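Local atomic coordinates of esterase YbfF (Escherichia coli, PDB entry 3BF7), a protein that probably hydrolyses esters, and perhaps thioesters, as a helical-capped member of the alpha/beta-hydrolase family. Residues D30-G33 with V34-R37; P192-D195 with H196-F200. The protein carries 1 engineered substitution. One frame throughout, in Å; residues are numbered along the deposited sequence.

Interaction 1: D30-G33 with V34-R37; sequences DNLG and VLAR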
loop_
_atom_site.group_PDB
_atom_site.type_symbol
_atom_site.label_atom_id
_atom_site.label_comp_id
_atom_site.label_asym_id
_atom_site.label_seq_id
_atom_site.Cartn_x
_atom_site.Cartn_y
_atom_site.Cartn_z
ATOM N N ASP A 30 0.946 -3.980 9.284
ATOM C CA ASP A 30 1.355 -3.035 10.310
ATOM C C ASP A 30 1.853 -1.711 9.720
ATOM O O ASP A 30 1.870 -0.694 10.414
ATOM C CB ASP A 30 2.461 -3.642 11.177
ATOM C CG ASP A 30 1.919 -4.443 12.345
ATOM O OD1 ASP A 30 0.696 -4.696 12.386
ATOM O OD2 ASP A 30 2.720 -4.824 13.226
ATOM N N ASN A 31 2.225 -1.699 8.441
ATOM C CA ASN A 31 2.785 -0.480 7.862
ATOM C C ASN A 31 1.929 0.779 7.857
ATOM O O ASN A 31 2.471 1.878 7.961
ATOM C CB ASN A 31 3.318 -0.732 6.453
ATOM C CG ASN A 31 4.316 0.333 6.025
ATOM O OD1 ASN A 31 5.366 0.505 6.650
ATOM N ND2 ASN A 31 3.988 1.062 4.971
ATOM N N LEU A 32 0.614 0.648 7.717
ATOM C CA LEU A 32 -0.243 1.831 7.751
ATOM C C LEU A 32 -0.917 1.944 9.114
ATOM O O LEU A 32 -1.913 2.651 9.272
ATOM C CB LEU A 32 -1.292 1.783 6.634
ATOM C CG LEU A 32 -0.806 2.177 5.232
ATOM C CD1 LEU A 32 0.307 1.253 4.771
ATOM C CD2 LEU A 32 -1.975 2.128 4.261
ATOM N N GLY A 33 -0.355 1.247 10.098
ATOM C CA GLY A 33 -0.899 1.281 11.443
ATOM C C GLY A 33 -0.948 2.687 12.013
ATOM O O GLY A 33 -1.857 3.019 12.775
ATOM N N VAL A 34 0.021 3.522 11.650
ATOM C CA VAL A 34 0.047 4.891 12.148
ATOM C C VAL A 34 -1.222 5.630 11.723
ATOM O O VAL A 34 -1.733 6.478 12.460
ATOM C CB VAL A 34 1.303 5.650 11.649
ATOM C CG1 VAL A 34 1.309 5.730 10.127
ATOM C CG2 VAL A 34 1.344 7.039 12.264
ATOM N N LEU A 35 -1.743 5.305 10.543
ATOM C CA LEU A 35 -2.967 5.944 10.074
ATOM C C LEU A 35 -4.171 5.315 10.776
ATOM O O LEU A 35 -5.098 6.016 11.183
ATOM C CB LEU A 35 -3.100 5.795 8.552
ATOM C CG LEU A 35 -1.936 6.337 7.715
ATOM C CD1 LEU A 35 -2.256 6.187 6.230
ATOM C CD2 LEU A 35 -1.677 7.794 8.064
ATOM N N ALA A 36 -4.142 3.995 10.928
ATOM C CA ALA A 36 -5.224 3.262 11.579
ATOM C C ALA A 36 -5.448 3.698 13.022
ATOM O O ALA A 36 -6.589 3.793 13.478
ATOM C CB ALA A 36 -4.933 1.767 11.534
ATOM N N ARG A 37 -4.362 3.957 13.743
ATOM C CA ARG A 37 -4.474 4.358 15.138
ATOM C C ARG A 37 -5.241 5.664 15.311
ATOM O O ARG A 37 -5.843 5.903 16.359
ATOM C CB ARG A 37 -3.084 4.450 15.777
ATOM C CG ARG A 37 -2.430 3.082 15.973
ATOM C CD ARG A 37 -1.186 3.159 16.843
ATOM N NE ARG A 37 -0.037 3.746 16.158
ATOM C CZ ARG A 37 0.733 3.099 15.287
ATOM N NH1 ARG A 37 0.483 1.832 14.980
ATOM N NH2 ARG A 37 1.766 3.718 14.733
HETATM O O HOH W 1 2.745 0.860 12.846
HETATM O O HOH W 2 2.674 2.623 10.690
#

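Interaction 2: P192-D195 with H196-F200; sequences PAWD and HPALF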
loop_
_atom_site.group_PDB
_atom_site.type_symbol
_atom_site.label_atom_id
_atom_site.label_comp_id
_atom_site.label_asym_id
_atom_site.label_seq_id
_atom_site.Cartn_x
_atom_site.Cartn_y
_atom_site.Cartn_z
ATOM N N PRO A 192 -10.827 2.290 -16.681
ATOM C CA PRO A 192 -11.777 3.308 -17.137
ATOM C C PRO A 192 -11.810 4.421 -16.094
ATOM O O PRO A 192 -11.429 4.216 -14.940
ATOM C CB PRO A 192 -13.101 2.550 -17.194
ATOM C CG PRO A 192 -12.682 1.133 -17.435
ATOM C CD PRO A 192 -11.497 0.989 -16.518
ATOM N N ALA A 193 -12.274 5.596 -16.495
ATOM C CA ALA A 193 -12.346 6.718 -15.576
ATOM C C ALA A 193 -13.290 6.434 -14.413
ATOM O O ALA A 193 -14.353 5.830 -14.588
ATOM C CB ALA A 193 -12.807 7.965 -16.321
ATOM N N TRP A 194 -12.879 6.859 -13.222
ATOM C CA TRP A 194 -13.698 6.718 -12.022
ATOM C C TRP A 194 -14.141 8.154 -11.736
ATOM O O TRP A 194 -13.347 8.982 -11.278
ATOM C CB TRP A 194 -12.869 6.161 -10.863
ATOM C CG TRP A 194 -13.684 5.761 -9.663
ATOM C CD1 TRP A 194 -14.690 4.836 -9.623
ATOM C CD2 TRP A 194 -13.521 6.232 -8.322
ATOM N NE1 TRP A 194 -15.159 4.700 -8.340
ATOM C CE2 TRP A 194 -14.460 5.545 -7.519
ATOM C CE3 TRP A 194 -12.671 7.168 -7.718
ATOM C CZ2 TRP A 194 -14.570 5.762 -6.142
ATOM C CZ3 TRP A 194 -12.780 7.384 -6.349
ATOM C CH2 TRP A 194 -13.725 6.682 -5.577
ATOM N N ASP A 195 -15.404 8.447 -12.030
ATOM C CA ASP A 195 -15.946 9.793 -11.863
ATOM C C ASP A 195 -16.376 10.151 -10.448
ATOM O O ASP A 195 -17.540 10.472 -10.198
ATOM C CB ASP A 195 -17.112 10.007 -12.835
ATOM C CG ASP A 195 -16.667 9.998 -14.285
ATOM O OD1 ASP A 195 -15.728 10.744 -14.621
ATOM O OD2 ASP A 195 -17.258 9.252 -15.094
ATOM N N HIS A 196 -15.414 10.106 -9.530
ATOM C CA HIS A 196 -15.647 10.433 -8.128
ATOM C C HIS A 196 -14.385 11.062 -7.559
ATOM O O HIS A 196 -13.279 10.762 -8.009
ATOM C CB HIS A 196 -15.973 9.173 -7.323
ATOM C CG HIS A 196 -17.188 8.444 -7.802
ATOM N ND1 HIS A 196 -17.133 7.418 -8.721
ATOM C CD2 HIS A 196 -18.498 8.610 -7.502
ATOM C CE1 HIS A 196 -18.357 6.985 -8.965
ATOM N NE2 HIS A 196 -19.203 7.690 -8.239
ATOM N N PRO A 197 -14.531 11.944 -6.559
ATOM C CA PRO A 197 -13.351 12.581 -5.965
ATOM C C PRO A 197 -12.408 11.527 -5.393
ATOM O O PRO A 197 -12.847 10.615 -4.693
ATOM C CB PRO A 197 -13.949 13.463 -4.871
ATOM C CG PRO A 197 -15.316 13.788 -5.397
ATOM C CD PRO A 197 -15.771 12.467 -5.961
ATOM N N ALA A 198 -11.125 11.652 -5.706
ATOM C CA ALA A 198 -10.109 10.720 -5.225
ATOM C C ALA A 198 -8.926 11.532 -4.728
ATOM O O ALA A 198 -8.517 12.486 -5.383
ATOM C CB ALA A 198 -9.672 9.796 -6.351
ATOM N N LEU A 199 -8.370 11.152 -3.582
ATOM C CA LEU A 199 -7.238 11.876 -3.019
ATOM C C LEU A 199 -5.911 11.180 -3.267
ATOM O O LEU A 199 -5.761 9.989 -2.989
ATOM C CB LEU A 199 -7.419 12.063 -1.506
ATOM C CG LEU A 199 -6.271 12.779 -0.779
ATOM C CD1 LEU A 199 -6.190 14.227 -1.244
ATOM C CD2 LEU A 199 -6.488 12.712 0.729
ATOM N N PHE A 200 -4.959 11.933 -3.807
ATOM C CA PHE A 200 -3.611 11.441 -4.046
ATOM C C PHE A 200 -2.703 12.241 -3.124
ATOM O O PHE A 200 -2.804 13.468 -3.058
ATOM C CB PHE A 200 -3.201 11.644 -5.503
ATOM C CG PHE A 200 -3.900 10.719 -6.444
ATOM C CD1 PHE A 200 -5.238 10.922 -6.770
ATOM C CD2 PHE A 200 -3.253 9.590 -6.935
ATOM C CE1 PHE A 200 -5.925 10.008 -7.566
ATOM C CE2 PHE A 200 -3.931 8.670 -7.731
ATOM C CZ PHE A 200 -5.269 8.880 -8.045
HETATM O O HOH W 3 -11.494 10.740 -10.113
#

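Interaction 1: D30-G33 with V34-R37
Arg37 N bonds to Gly33 O at 2.8 Å, an i to i+4 bond of helix 33-39. One step earlier, Leu32 O is gripped twice. Ala36 N reaches it at 3.1 Å in the carbonyl plane, whereas Leu35 N, at 2.9 Å, sits 56° out of that plane and makes a more bent bond. Two waters tie the preceding loop to the helix start. One accepts from Val34 N at 3.0 Å, satisfying an amide of the first turn, and donates to Asn31 O. The other donates to Asp30 O and lies at the edge of the Arg37 guanidinium, in its plane, taking a long bond of 3.3 Å from NH1. The Arg37 chain bends back at chi3 (-74°), which lays one face of the guanidinium close over the Gly33 peptide, with NH1 3.4 Å from Gly33 C. Apolar contact is lighter: Leu35 CD1 approaches Leu32 CG at 4.4 Å. Leu35 packs against Val244, Leu245 and Ile248 of helix 241-253, while Leu32 and Ala36 both rest on Leu21 of strand 19-22. A type I beta turn from Asp30 to Gly33, closed by Gly33 N to Asp30 O, thus leads into a helix N-terminus with Leu32 at the N-cap, on the beta-alpha-beta crossover from strand 19-22 to strand 45-48 of the alpha/beta-hydrolase sheet.

Interaction 2: P192-D195 with H196-F200
His196 folds back over Trp194, its CB 3.6 Å from the centroid of the indole six-membered ring and only 4° off the ring normal, a CH-pi contact over the face. Its CG lies anti to the carbonyl carbon (chi1 -60°), which carries the imidazole across toward the pyrrole half of the indole. There ND1 stands 3.4 Å above the indole plane, offset toward the rim, and the two ring planes meet obliquely at 49°. His196 N makes a weak bond of 2.9 Å to Trp194 O, closing an inverse gamma turn centred on Asp195. A water donates to both Trp194 O and His196 O, a second bridge across the bend. This turn delivers the chain into strand 198-201, which runs parallel between strands 106-112 and 224-226 in the alpha/beta-hydrolase sheet. Pro197 O lies 3.6 Å from Trp194 CZ3 and accepts a hydrogen bond from Tyr251 OH. At Ala198 the methyl meets the indole at its edge, in plane, with CB 3.9 Å from CZ3. An alanine in place of Trp194 would probably leave His196 CB and the Ala198 methyl without their apolar partner and open a gap beside Ile106, Leu109 and Thr99, which the indole also touches.

Interactions 1 and 2 follow one another along the chain without touching: their centres lie 24 Å apart and their nearest atoms about 10 Å. Both sit at joints of the same mixed sheet, interaction 1 where a loop enters a helix after strand 19-22, and interaction 2 where a loop enters strand 198-201. Strands 83-88 and 106-112 separate those two strands in the sheet. A probable catalytic triad of Ser89, His234 and Asp113 belongs to this fold, with Ser89 on a nucleophile elbow after strand 83-88. The Leu32 side chain of interaction 1 lies near that elbow without touching it; Phe200 of interaction 2 packs on helix 90-101, which follows the elbow.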